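Local coordinates for protein hyaluronidase (Thermobaculum terrenum, PDB 5DIY) that probably removes O-linked N-acetylglucosamine from modified proteins by hydrolysis, as a family GH84 hexosaminidase, at residues F4-W18 / H248-P262. Residues are numbered along the deposited sequence; the frame is centred on the assembly and turned at random.
With NAG (2-acetamido-2-deoxy-beta-D-glucopyranose), chain E.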
loop_
_atom_site.group_PDB
_atom_site.type_symbol
_atom_site.label_atom_id
_atom_site.label_comp_id
_atom_site.label_asym_id
_atom_site.label_seq_id
_atom_site.Cartn_x
_atom_site.Cartn_y
_atom_site.Cartn_z
ATOM N N PHE C 4 16.919 -6.640 -13.228
ATOM C CA PHE C 4 16.463 -7.458 -12.101
ATOM C C PHE C 4 16.118 -8.877 -12.560
ATOM O O PHE C 4 15.310 -9.051 -13.478
ATOM C CB PHE C 4 15.243 -6.813 -11.437
ATOM C CG PHE C 4 15.555 -5.538 -10.705
ATOM C CD1 PHE C 4 16.081 -5.573 -9.420
ATOM C CD2 PHE C 4 15.339 -4.301 -11.306
ATOM C CE1 PHE C 4 16.372 -4.400 -8.740
ATOM C CE2 PHE C 4 15.632 -3.129 -10.635
ATOM C CZ PHE C 4 16.148 -3.177 -9.349
ATOM N N ARG C 5 16.714 -9.879 -11.908
ATOM C CA ARG C 5 16.428 -11.287 -12.205
ATOM C C ARG C 5 14.978 -11.644 -11.857
ATOM O O ARG C 5 14.290 -12.291 -12.648
ATOM C CB ARG C 5 17.387 -12.225 -11.450
ATOM C CG ARG C 5 17.479 -13.624 -12.046
ATOM C CD ARG C 5 17.879 -14.674 -11.018
ATOM N NE ARG C 5 19.133 -14.351 -10.332
ATOM C CZ ARG C 5 19.639 -15.025 -9.293
ATOM N NH1 ARG C 5 19.018 -16.094 -8.788
ATOM N NH2 ARG C 5 20.790 -14.623 -8.754
ATOM N N TYR C 6 14.531 -11.231 -10.671
ATOM C CA TYR C 6 13.151 -11.441 -10.231
ATOM C C TYR C 6 12.405 -10.104 -10.276
ATOM O O TYR C 6 12.796 -9.131 -9.613
ATOM C CB TYR C 6 13.106 -12.065 -8.830
ATOM C CG TYR C 6 13.866 -13.380 -8.716
ATOM C CD1 TYR C 6 13.561 -14.458 -9.551
ATOM C CD2 TYR C 6 14.883 -13.554 -7.768
ATOM C CE1 TYR C 6 14.252 -15.665 -9.456
ATOM C CE2 TYR C 6 15.576 -14.758 -7.665
ATOM C CZ TYR C 6 15.254 -15.811 -8.512
ATOM O OH TYR C 6 15.931 -17.011 -8.424
ATOM N N ARG C 7 11.357 -10.068 -11.098
ATOM C CA ARG C 7 10.525 -8.886 -11.306
ATOM C C ARG C 7 9.118 -9.308 -10.963
ATOM O O ARG C 7 8.381 -9.759 -11.837
ATOM C CB ARG C 7 10.610 -8.446 -12.770
ATOM C CG ARG C 7 11.979 -7.925 -13.167
ATOM C CD ARG C 7 12.002 -7.461 -14.611
ATOM N NE ARG C 7 11.622 -8.511 -15.559
ATOM C CZ ARG C 7 12.393 -9.531 -15.940
ATOM N NH1 ARG C 7 13.618 -9.701 -15.448
ATOM N NH2 ARG C 7 11.923 -10.408 -16.821
ATOM N N GLY C 8 8.745 -9.180 -9.689
ATOM C CA GLY C 8 7.618 -9.937 -9.164
ATOM C C GLY C 8 6.486 -9.238 -8.443
ATOM O O GLY C 8 6.561 -8.056 -8.100
ATOM N N ILE C 9 5.422 -10.008 -8.240
ATOM C CA ILE C 9 4.336 -9.655 -7.349
ATOM C C ILE C 9 4.315 -10.698 -6.247
ATOM O O ILE C 9 4.346 -11.893 -6.530
ATOM C CB ILE C 9 2.974 -9.635 -8.081
ATOM C CG1 ILE C 9 2.940 -8.460 -9.068
ATOM C CG2 ILE C 9 1.829 -9.530 -7.075
ATOM C CD1 ILE C 9 1.745 -8.447 -9.996
ATOM N N ILE C 10 4.256 -10.242 -4.999
ATOM C CA ILE C 10 4.010 -11.135 -3.861
ATOM C C ILE C 10 2.599 -10.872 -3.343
ATOM O O ILE C 10 2.307 -9.788 -2.845
ATOM C CB ILE C 10 5.069 -11.013 -2.722
ATOM C CG1 ILE C 10 4.664 -11.885 -1.518
ATOM C CG2 ILE C 10 5.298 -9.567 -2.268
ATOM C CD1 ILE C 10 5.817 -12.242 -0.606
ATOM N N GLU C 11 1.714 -11.857 -3.467
ATOM C CA GLU C 11 0.417 -11.770 -2.804
ATOM C C GLU C 11 0.659 -12.133 -1.342
ATOM O O GLU C 11 0.469 -13.275 -0.949
ATOM C CB GLU C 11 -0.630 -12.682 -3.457
ATOM C CG GLU C 11 -2.014 -12.497 -2.837
ATOM C CD GLU C 11 -3.112 -13.328 -3.477
ATOM O OE1 GLU C 11 -2.924 -13.880 -4.585
ATOM O OE2 GLU C 11 -4.191 -13.430 -2.848
ATOM N N GLY C 12 1.102 -11.143 -0.565
ATOM C CA GLY C 12 1.534 -11.333 0.828
ATOM C C GLY C 12 0.862 -10.415 1.836
ATOM O O GLY C 12 1.373 -10.207 2.938
ATOM N N PHE C 13 -0.305 -9.895 1.472
ATOM C CA PHE C 13 -1.006 -8.902 2.290
ATOM C C PHE C 13 -1.979 -9.577 3.252
ATOM O O PHE C 13 -2.279 -10.760 3.106
ATOM C CB PHE C 13 -1.723 -7.864 1.407
ATOM C CG PHE C 13 -2.613 -8.461 0.347
ATOM C CD1 PHE C 13 -3.843 -9.014 0.678
ATOM C CD2 PHE C 13 -2.207 -8.488 -0.982
ATOM C CE1 PHE C 13 -4.648 -9.583 -0.292
ATOM C CE2 PHE C 13 -3.010 -9.052 -1.957
ATOM C CZ PHE C 13 -4.230 -9.601 -1.612
ATOM N N TYR C 14 -2.423 -8.816 4.250
ATOM C CA TYR C 14 -3.557 -9.181 5.098
ATOM C C TYR C 14 -4.827 -8.669 4.418
ATOM O O TYR C 14 -4.782 -7.723 3.624
ATOM C CB TYR C 14 -3.446 -8.550 6.493
ATOM C CG TYR C 14 -2.290 -9.033 7.362
ATOM C CD1 TYR C 14 -1.010 -8.493 7.223
ATOM C CD2 TYR C 14 -2.487 -10.006 8.352
ATOM C CE1 TYR C 14 0.044 -8.922 8.030
ATOM C CE2 TYR C 14 -1.442 -10.440 9.164
ATOM C CZ TYR C 14 -0.180 -9.899 8.999
ATOM O OH TYR C 14 0.855 -10.323 9.805
ATOM N N GLY C 15 -5.962 -9.259 4.775
ATOM C CA GLY C 15 -7.246 -8.973 4.129
ATOM C C GLY C 15 -7.662 -10.041 3.142
ATOM O O GLY C 15 -7.020 -11.079 3.023
ATOM N N LYS C 16 -8.741 -9.762 2.421
ATOM C CA LYS C 16 -9.375 -10.718 1.510
ATOM C C LYS C 16 -8.410 -11.157 0.411
ATOM O O LYS C 16 -7.977 -10.321 -0.380
ATOM C CB LYS C 16 -10.622 -10.080 0.878
ATOM C CG LYS C 16 -11.475 -11.020 0.040
ATOM C CD LYS C 16 -12.498 -10.241 -0.769
ATOM C CE LYS C 16 -13.368 -11.165 -1.596
ATOM N NZ LYS C 16 -12.583 -11.914 -2.612
ATOM N N PRO C 17 -8.060 -12.465 0.357
ATOM C CA PRO C 17 -7.187 -12.918 -0.731
ATOM C C PRO C 17 -7.792 -12.693 -2.117
ATOM O O PRO C 17 -9.015 -12.642 -2.267
ATOM C CB PRO C 17 -7.026 -14.419 -0.450
ATOM C CG PRO C 17 -7.263 -14.562 1.011
ATOM C CD PRO C 17 -8.317 -13.547 1.329
ATOM N N TRP C 18 -6.937 -12.534 -3.118
ATOM C CA TRP C 18 -7.399 -12.430 -4.491
ATOM C C TRP C 18 -8.171 -13.687 -4.907
ATOM O O TRP C 18 -7.822 -14.801 -4.501
ATOM C CB TRP C 18 -6.228 -12.228 -5.444
ATOM C CG TRP C 18 -5.602 -10.870 -5.405
ATOM C CD1 TRP C 18 -6.074 -9.741 -4.775
ATOM C CD2 TRP C 18 -4.398 -10.481 -6.062
ATOM N NE1 TRP C 18 -5.225 -8.689 -4.991
ATOM C CE2 TRP C 18 -4.188 -9.111 -5.778
ATOM C CE3 TRP C 18 -3.462 -11.160 -6.848
ATOM C CZ2 TRP C 18 -3.091 -8.407 -6.270
ATOM C CZ3 TRP C 18 -2.365 -10.459 -7.330
ATOM C CH2 TRP C 18 -2.188 -9.096 -7.035
ATOM N N HIS C 248 19.512 -2.116 -8.451
ATOM C CA HIS C 248 19.796 -3.400 -9.110
ATOM C C HIS C 248 21.219 -3.924 -8.865
ATOM O O HIS C 248 21.429 -5.131 -8.814
ATOM C CB HIS C 248 19.483 -3.345 -10.614
ATOM C CG HIS C 248 20.322 -2.378 -11.389
ATOM N ND1 HIS C 248 21.576 -2.693 -11.864
ATOM C CD2 HIS C 248 20.071 -1.113 -11.799
ATOM C CE1 HIS C 248 22.068 -1.660 -12.521
ATOM N NE2 HIS C 248 21.172 -0.689 -12.496
ATOM N N THR C 249 22.176 -3.014 -8.696
ATOM C CA THR C 249 23.550 -3.371 -8.305
ATOM C C THR C 249 23.629 -4.153 -6.980
ATOM O O THR C 249 24.473 -5.033 -6.845
ATOM C CB THR C 249 24.438 -2.103 -8.238
ATOM O OG1 THR C 249 24.458 -1.480 -9.528
ATOM C CG2 THR C 249 25.875 -2.420 -7.816
ATOM N N HIS C 250 22.750 -3.851 -6.025
ATOM C CA HIS C 250 22.788 -4.479 -4.691
ATOM C C HIS C 250 21.597 -5.375 -4.357
ATOM O O HIS C 250 21.547 -5.941 -3.264
ATOM C CB HIS C 250 22.940 -3.387 -3.627
ATOM C CG HIS C 250 24.078 -2.460 -3.903
ATOM N ND1 HIS C 250 23.906 -1.231 -4.500
ATOM C CD2 HIS C 250 25.412 -2.615 -3.738
ATOM C CE1 HIS C 250 25.083 -0.652 -4.659
ATOM N NE2 HIS C 250 26.013 -1.471 -4.204
ATOM N N VAL C 251 20.666 -5.527 -5.298
ATOM C CA VAL C 251 19.427 -6.261 -5.067
ATOM C C VAL C 251 19.225 -7.264 -6.206
ATOM O O VAL C 251 19.324 -6.906 -7.377
ATOM C CB VAL C 251 18.242 -5.273 -4.951
ATOM C CG1 VAL C 251 16.902 -5.994 -4.947
ATOM C CG2 VAL C 251 18.389 -4.420 -3.691
ATOM N N VAL C 252 18.960 -8.517 -5.849
ATOM C CA VAL C 252 18.725 -9.597 -6.828
ATOM C C VAL C 252 17.343 -9.496 -7.499
ATOM O O VAL C 252 17.165 -9.934 -8.639
ATOM C CB VAL C 252 18.936 -11.005 -6.185
ATOM C CG1 VAL C 252 17.834 -11.343 -5.192
ATOM C CG2 VAL C 252 19.039 -12.092 -7.249
ATOM N N GLY C 253 16.371 -8.931 -6.792
ATOM C CA GLY C 253 15.045 -8.706 -7.355
ATOM C C GLY C 253 14.119 -7.987 -6.395
ATOM O O GLY C 253 14.471 -7.754 -5.235
ATOM N N ILE C 254 12.936 -7.623 -6.893
ATOM C CA ILE C 254 11.933 -6.926 -6.097
ATOM C C ILE C 254 10.583 -7.573 -6.329
ATOM O O ILE C 254 10.165 -7.735 -7.474
ATOM C CB ILE C 254 11.837 -5.412 -6.439
ATOM C CG1 ILE C 254 13.237 -4.771 -6.479
ATOM C CG2 ILE C 254 10.916 -4.709 -5.442
ATOM C CD1 ILE C 254 13.268 -3.276 -6.731
ATOM N N TYR C 255 9.916 -7.941 -5.236
ATOM C CA TYR C 255 8.508 -8.332 -5.261
ATOM C C TYR C 255 7.651 -7.227 -4.624
ATOM O O TYR C 255 7.899 -6.830 -3.482
ATOM C CB TYR C 255 8.299 -9.640 -4.497
ATOM C CG TYR C 255 8.882 -10.865 -5.161
ATOM C CD1 TYR C 255 10.247 -11.141 -5.081
ATOM C CD2 TYR C 255 8.065 -11.765 -5.849
ATOM C CE1 TYR C 255 10.787 -12.272 -5.675
ATOM C CE2 TYR C 255 8.593 -12.900 -6.450
ATOM C CZ TYR C 255 9.954 -13.153 -6.358
ATOM O OH TYR C 255 10.483 -14.275 -6.945
ATOM N N ALA C 256 6.645 -6.754 -5.359
ATOM C CA ALA C 256 5.715 -5.746 -4.849
ATOM C C ALA C 256 4.546 -6.429 -4.159
ATOM O O ALA C 256 3.903 -7.293 -4.755
ATOM C CB ALA C 256 5.209 -4.870 -5.982
ATOM N N ASN C 257 4.283 -6.061 -2.906
ATOM C CA ASN C 257 3.061 -6.482 -2.220
ATOM C C ASN C 257 1.909 -5.523 -2.594
ATOM O O ASN C 257 1.930 -4.351 -2.196
ATOM C CB ASN C 257 3.268 -6.525 -0.696
ATOM C CG ASN C 257 2.203 -7.345 0.026
ATOM O OD1 ASN C 257 1.395 -8.032 -0.595
ATOM N ND2 ASN C 257 2.200 -7.277 1.343
ATOM N N PRO C 258 0.911 -6.008 -3.362
ATOM C CA PRO C 258 -0.144 -5.127 -3.862
ATOM C C PRO C 258 -1.333 -4.972 -2.919
ATOM O O PRO C 258 -1.340 -5.516 -1.816
ATOM C CB PRO C 258 -0.570 -5.825 -5.155
ATOM C CG PRO C 258 -0.364 -7.273 -4.863
ATOM C CD PRO C 258 0.692 -7.395 -3.811
ATOM N N MET C 259 -2.335 -4.220 -3.359
ATOM C CA MET C 259 -3.571 -4.066 -2.595
ATOM C C MET C 259 -4.446 -5.301 -2.757
ATOM O O MET C 259 -4.361 -6.011 -3.769
ATOM C CB MET C 259 -4.346 -2.827 -3.061
ATOM C CG MET C 259 -3.583 -1.519 -2.909
ATOM S SD MET C 259 -4.573 -0.075 -3.336
ATOM C CE MET C 259 -4.411 -0.092 -5.114
ATOM N N ALA C 260 -5.308 -5.534 -1.774
ATOM C CA ALA C 260 -6.390 -6.524 -1.916
ATOM C C ALA C 260 -7.389 -6.164 -3.047
ATOM O O ALA C 260 -8.226 -6.988 -3.404
ATOM C CB ALA C 260 -7.120 -6.702 -0.596
ATOM N N LEU C 261 -7.316 -4.929 -3.555
ATOM C CA LEU C 261 -7.951 -4.502 -4.808
ATOM C C LEU C 261 -7.016 -4.758 -6.002
ATOM O O LEU C 261 -6.117 -3.949 -6.260
ATOM C CB LEU C 261 -8.277 -3.000 -4.733
ATOM C CG LEU C 261 -9.110 -2.513 -3.552
ATOM C CD1 LEU C 261 -9.263 -1.003 -3.619
ATOM C CD2 LEU C 261 -10.463 -3.199 -3.533
ATOM N N PRO C 262 -7.205 -5.883 -6.730
ATOM C CA PRO C 262 -6.240 -6.229 -7.783
ATOM C C PRO C 262 -6.267 -5.339 -9.017
ATOM O O PRO C 262 -5.215 -5.025 -9.566
ATOM C CB PRO C 262 -6.642 -7.660 -8.182
ATOM C CG PRO C 262 -8.054 -7.810 -7.743
ATOM C CD PRO C 262 -8.181 -6.970 -6.510
HETATM C C1 NAG E . 3.932 -6.650 7.257
HETATM C C2 NAG E . 3.770 -8.013 6.555
HETATM C C3 NAG E . 2.914 -7.970 5.286
HETATM C C4 NAG E . 1.946 -6.799 5.336
HETATM C C5 NAG E . 2.752 -5.511 5.385
HETATM C C6 NAG E . 1.870 -4.253 5.449
HETATM C C7 NAG E . 6.030 -8.120 5.553
HETATM C C8 NAG E . 7.267 -8.966 5.431
HETATM N N2 NAG E . 5.061 -8.643 6.306
HETATM O O3 NAG E . 2.202 -9.206 5.164
HETATM O O4 NAG E . 1.138 -6.776 4.160
HETATM O O5 NAG E . 3.723 -5.495 6.436
HETATM O O6 NAG E . 0.932 -4.310 6.527
HETATM O O7 NAG E . 5.938 -7.030 5.003
HETATM O O HOH W 1 -8.918 -9.564 -2.736
#
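G8 N donates to I254 O at 3.0 Å with an N-H...O angle of 163°, while G8 O accepts from A256 N. With I254 N to Y6 O and I10 N to A256 O, this parallel pairing joins the first and last of eight strands and closes the TIM barrel, their local axes 32° apart. A CB on G8 would fall 2.5 Å from Y255 CD2, a clash, consistent with a residue without a side chain at this position.

Beyond the strand ends the contact reaches the sugar site. N257 swings its amide away from its own backbone N (chi1 -162°), which carries OD1 to within 3.1 Å of G12 N, a bond whose donor sits above the amide carbonyl plane. G12 O in turn accepts from NAG O3 at 2.6 Å, and N257 ND2 lies 3.1 Å from NAG O4, so one pair of residues meets two adjacent sugar hydroxyls. D228, D119 and K43 also bond the sugar.

W18 is sandwiched between P262 CB on one face and F13 CE2 on the other, and its NE1 donates to a lone pair of M259 O at 3.1 Å. A leucine here would probably leave M259 O without this donor and open a gap between F13 and P262. At the other end of the contact, H248 CB stands over the F4 ring, 3.8 Å from its centroid. Back at the tryptophan, the six-membered ring presses on P258, with W18 CZ2 3.3 Å from P258 CG.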